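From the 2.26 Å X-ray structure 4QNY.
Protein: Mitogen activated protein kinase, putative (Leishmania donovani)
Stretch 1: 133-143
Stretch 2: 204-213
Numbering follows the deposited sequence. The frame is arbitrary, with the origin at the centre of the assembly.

Stretch 1 133-143: QALRALHIIHS
Stretch 2 204-213: SAQIDVWGIG

How do the two backbones lie against each other? Residues 133-143 are helical throughout, with phi near -65° and psi near -40°; the second stretch opens with Ser-204 in an extended conformation (-126/-168) and Ala-205 at -75/-3, and is helical through Gly-213 and beyond. The OG of Ser-204 (chi1 p) caps the turn, accepting from Gln-206 N at 3.2 Å. The helices run nearly antiparallel, at 168°, their axes approaching to 11.0 Å. The CA atoms of Ala-134 and Ile-212 lie 7.6 Å apart, those of Leu-138 and Asp-208 7.7 Å, and those of His-142 and Ala-205 6.8 Å.

What fills the space between the helices at the Ala-134 end? Ile-212 (chi1 m, chi2 m) points toward the first helix and meets three apolar side chains. Its CD1 lies 3.7 Å from Ala-134 CB, its CG1 3.5 Å from Leu-138 CD1, and its CG2 4.4 Å from Leu-135 CD2. Both leucines are m, t; Leu-135 leaves its backbone sideways, but its end comes nearer. These buried groups pack by van der Waals contact. Asp-208 lies one turn before Ile-212, and its CB sits 4.0 Å from Leu-138 CD1.

Which polar bond ties the helices together? His-142 (chi1 m, chi2 170°) donates from NE2 to OD2 of Asp-208 (chi1 m, chi2 -25°) at 2.8 Å. The N-H...O angle of 169° makes the bond nearly linear, with the carboxylate oxygen at the ring edge, near its plane. Both Asp-208 carboxylate oxygens also have hydrogen bonds elsewhere in the structure.

How does the same imidazole use its face? Ala-205 CB stands 3.5 Å from the centroid of the His-142 ring, only 9° off the normal, so its methyl makes a CH-pi contact. The ring thus combines an in-plane polar bond with apolar packing over one face.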

# COMPACT_ATOMS: atom_id res chain seq x y z
N GLN A 133 3.09 9.81 -9.78
CA GLN A 133 2.53 8.54 -10.22
C GLN A 133 1.75 7.87 -9.10
O GLN A 133 0.69 7.28 -9.34
CB GLN A 133 3.64 7.61 -10.72
CG GLN A 133 4.14 7.92 -12.11
CD GLN A 133 5.30 7.02 -12.52
OE1 GLN A 133 5.15 6.13 -13.36
NE2 GLN A 133 6.46 7.26 -11.92
N ALA A 134 2.26 7.98 -7.88
CA ALA A 134 1.60 7.40 -6.72
C ALA A 134 0.30 8.12 -6.41
O ALA A 134 -0.71 7.49 -6.10
CB ALA A 134 2.53 7.43 -5.51
N LEU A 135 0.32 9.45 -6.51
CA LEU A 135 -0.86 10.27 -6.26
C LEU A 135 -1.92 10.05 -7.33
O LEU A 135 -3.11 9.92 -7.03
CB LEU A 135 -0.48 11.75 -6.19
CG LEU A 135 0.28 12.20 -4.95
CD1 LEU A 135 0.87 13.58 -5.16
CD2 LEU A 135 -0.64 12.20 -3.74
N ARG A 136 -1.48 10.02 -8.58
CA ARG A 136 -2.38 9.78 -9.71
C ARG A 136 -3.08 8.43 -9.57
O ARG A 136 -4.25 8.29 -9.90
CB ARG A 136 -1.61 9.85 -11.02
CG ARG A 136 -2.45 9.61 -12.26
CD ARG A 136 -1.58 9.33 -13.47
NE ARG A 136 -2.33 8.68 -14.54
CZ ARG A 136 -2.64 7.39 -14.55
NH1 ARG A 136 -2.27 6.60 -13.55
NH2 ARG A 136 -3.33 6.88 -15.56
N ALA A 137 -2.35 7.44 -9.06
CA ALA A 137 -2.91 6.12 -8.82
C ALA A 137 -3.94 6.16 -7.69
O ALA A 137 -5.00 5.55 -7.78
CB ALA A 137 -1.81 5.12 -8.50
N LEU A 138 -3.61 6.90 -6.63
CA LEU A 138 -4.51 7.04 -5.49
C LEU A 138 -5.80 7.76 -5.87
O LEU A 138 -6.86 7.46 -5.34
CB LEU A 138 -3.82 7.78 -4.35
CG LEU A 138 -2.80 6.98 -3.54
CD1 LEU A 138 -2.20 7.85 -2.45
CD2 LEU A 138 -3.45 5.74 -2.94
N HIS A 139 -5.69 8.72 -6.79
CA HIS A 139 -6.86 9.46 -7.25
C HIS A 139 -7.85 8.52 -7.93
O HIS A 139 -9.06 8.65 -7.77
CB HIS A 139 -6.45 10.58 -8.21
CG HIS A 139 -7.59 11.38 -8.73
ND1 HIS A 139 -7.97 11.38 -10.05
CD2 HIS A 139 -8.46 12.22 -8.10
CE1 HIS A 139 -9.01 12.17 -10.22
NE2 HIS A 139 -9.32 12.70 -9.05
N ILE A 140 -7.32 7.57 -8.69
CA ILE A 140 -8.13 6.58 -9.39
C ILE A 140 -8.80 5.62 -8.41
O ILE A 140 -10.00 5.35 -8.50
CB ILE A 140 -7.29 5.79 -10.40
CG1 ILE A 140 -6.89 6.70 -11.56
CG2 ILE A 140 -8.05 4.57 -10.90
CD1 ILE A 140 -5.60 6.31 -12.24
N ILE A 141 -8.02 5.12 -7.46
CA ILE A 141 -8.52 4.22 -6.43
C ILE A 141 -9.59 4.90 -5.57
O ILE A 141 -10.64 4.31 -5.29
CB ILE A 141 -7.38 3.72 -5.52
CG1 ILE A 141 -6.35 2.95 -6.35
CG2 ILE A 141 -7.93 2.85 -4.40
CD1 ILE A 141 -5.05 2.69 -5.62
N HIS A 142 -9.33 6.14 -5.17
CA HIS A 142 -10.26 6.89 -4.33
C HIS A 142 -11.54 7.25 -5.08
O HIS A 142 -12.62 7.31 -4.49
CB HIS A 142 -9.60 8.16 -3.80
CG HIS A 142 -8.49 7.90 -2.83
ND1 HIS A 142 -7.64 8.89 -2.39
CD2 HIS A 142 -8.09 6.76 -2.22
CE1 HIS A 142 -6.76 8.38 -1.55
NE2 HIS A 142 -7.01 7.09 -1.43
N SER A 143 -11.42 7.50 -6.38
CA SER A 143 -12.58 7.84 -7.20
C SER A 143 -13.51 6.63 -7.35
O SER A 143 -14.71 6.78 -7.57
CB SER A 143 -12.14 8.33 -8.58
OG SER A 143 -11.48 7.31 -9.30
N SER A 204 -10.99 8.65 6.59
CA SER A 204 -11.20 8.95 5.18
C SER A 204 -10.03 8.50 4.32
O SER A 204 -9.15 7.77 4.78
CB SER A 204 -11.45 10.45 4.98
OG SER A 204 -10.26 11.19 5.20
N ALA A 205 -10.02 8.96 3.07
CA ALA A 205 -8.96 8.61 2.12
C ALA A 205 -7.67 9.37 2.42
O ALA A 205 -6.65 9.16 1.75
CB ALA A 205 -9.42 8.89 0.70
N GLN A 206 -7.71 10.25 3.42
CA GLN A 206 -6.55 11.04 3.80
C GLN A 206 -5.45 10.20 4.45
O GLN A 206 -4.31 10.65 4.56
CB GLN A 206 -6.97 12.17 4.74
CG GLN A 206 -7.76 13.28 4.07
CD GLN A 206 -6.97 13.99 2.98
OE1 GLN A 206 -7.04 13.62 1.81
NE2 GLN A 206 -6.21 15.00 3.37
N ILE A 207 -5.80 8.99 4.87
CA ILE A 207 -4.82 8.10 5.48
C ILE A 207 -3.83 7.59 4.44
O ILE A 207 -2.71 7.20 4.77
CB ILE A 207 -5.48 6.89 6.19
CG1 ILE A 207 -6.16 5.97 5.18
CG2 ILE A 207 -6.47 7.37 7.25
CD1 ILE A 207 -6.56 4.63 5.75
N ASP A 208 -4.24 7.60 3.17
CA ASP A 208 -3.36 7.20 2.08
C ASP A 208 -2.39 8.33 1.75
O ASP A 208 -1.26 8.08 1.32
CB ASP A 208 -4.17 6.80 0.84
CG ASP A 208 -4.88 5.47 1.01
OD1 ASP A 208 -4.41 4.65 1.83
OD2 ASP A 208 -5.90 5.25 0.33
N VAL A 209 -2.84 9.56 1.94
CA VAL A 209 -2.00 10.73 1.71
C VAL A 209 -0.88 10.77 2.74
O VAL A 209 0.26 11.13 2.42
CB VAL A 209 -2.82 12.04 1.78
CG1 VAL A 209 -1.92 13.25 1.58
CG2 VAL A 209 -3.94 12.03 0.75
N TRP A 210 -1.21 10.37 3.97
CA TRP A 210 -0.23 10.29 5.04
C TRP A 210 0.89 9.32 4.69
O TRP A 210 2.06 9.58 4.93
CB TRP A 210 -0.90 9.88 6.35
CG TRP A 210 0.05 9.77 7.51
CD1 TRP A 210 0.74 8.66 7.91
CD2 TRP A 210 0.43 10.82 8.41
NE1 TRP A 210 1.52 8.95 9.00
CE2 TRP A 210 1.35 10.27 9.33
CE3 TRP A 210 0.08 12.17 8.52
CZ2 TRP A 210 1.92 11.03 10.35
CZ3 TRP A 210 0.65 12.92 9.54
CH2 TRP A 210 1.56 12.34 10.44
N GLY A 211 0.50 8.19 4.10
CA GLY A 211 1.45 7.18 3.67
C GLY A 211 2.41 7.69 2.61
O GLY A 211 3.59 7.34 2.61
N ILE A 212 1.89 8.51 1.70
CA ILE A 212 2.71 9.11 0.65
C ILE A 212 3.70 10.10 1.25
O ILE A 212 4.86 10.19 0.82
CB ILE A 212 1.84 9.81 -0.41
CG1 ILE A 212 0.95 8.80 -1.12
CG2 ILE A 212 2.71 10.54 -1.43
CD1 ILE A 212 1.72 7.73 -1.87
N GLY A 213 3.25 10.84 2.26
CA GLY A 213 4.11 11.78 2.97
C GLY A 213 5.27 11.07 3.64
O GLY A 213 6.41 11.54 3.58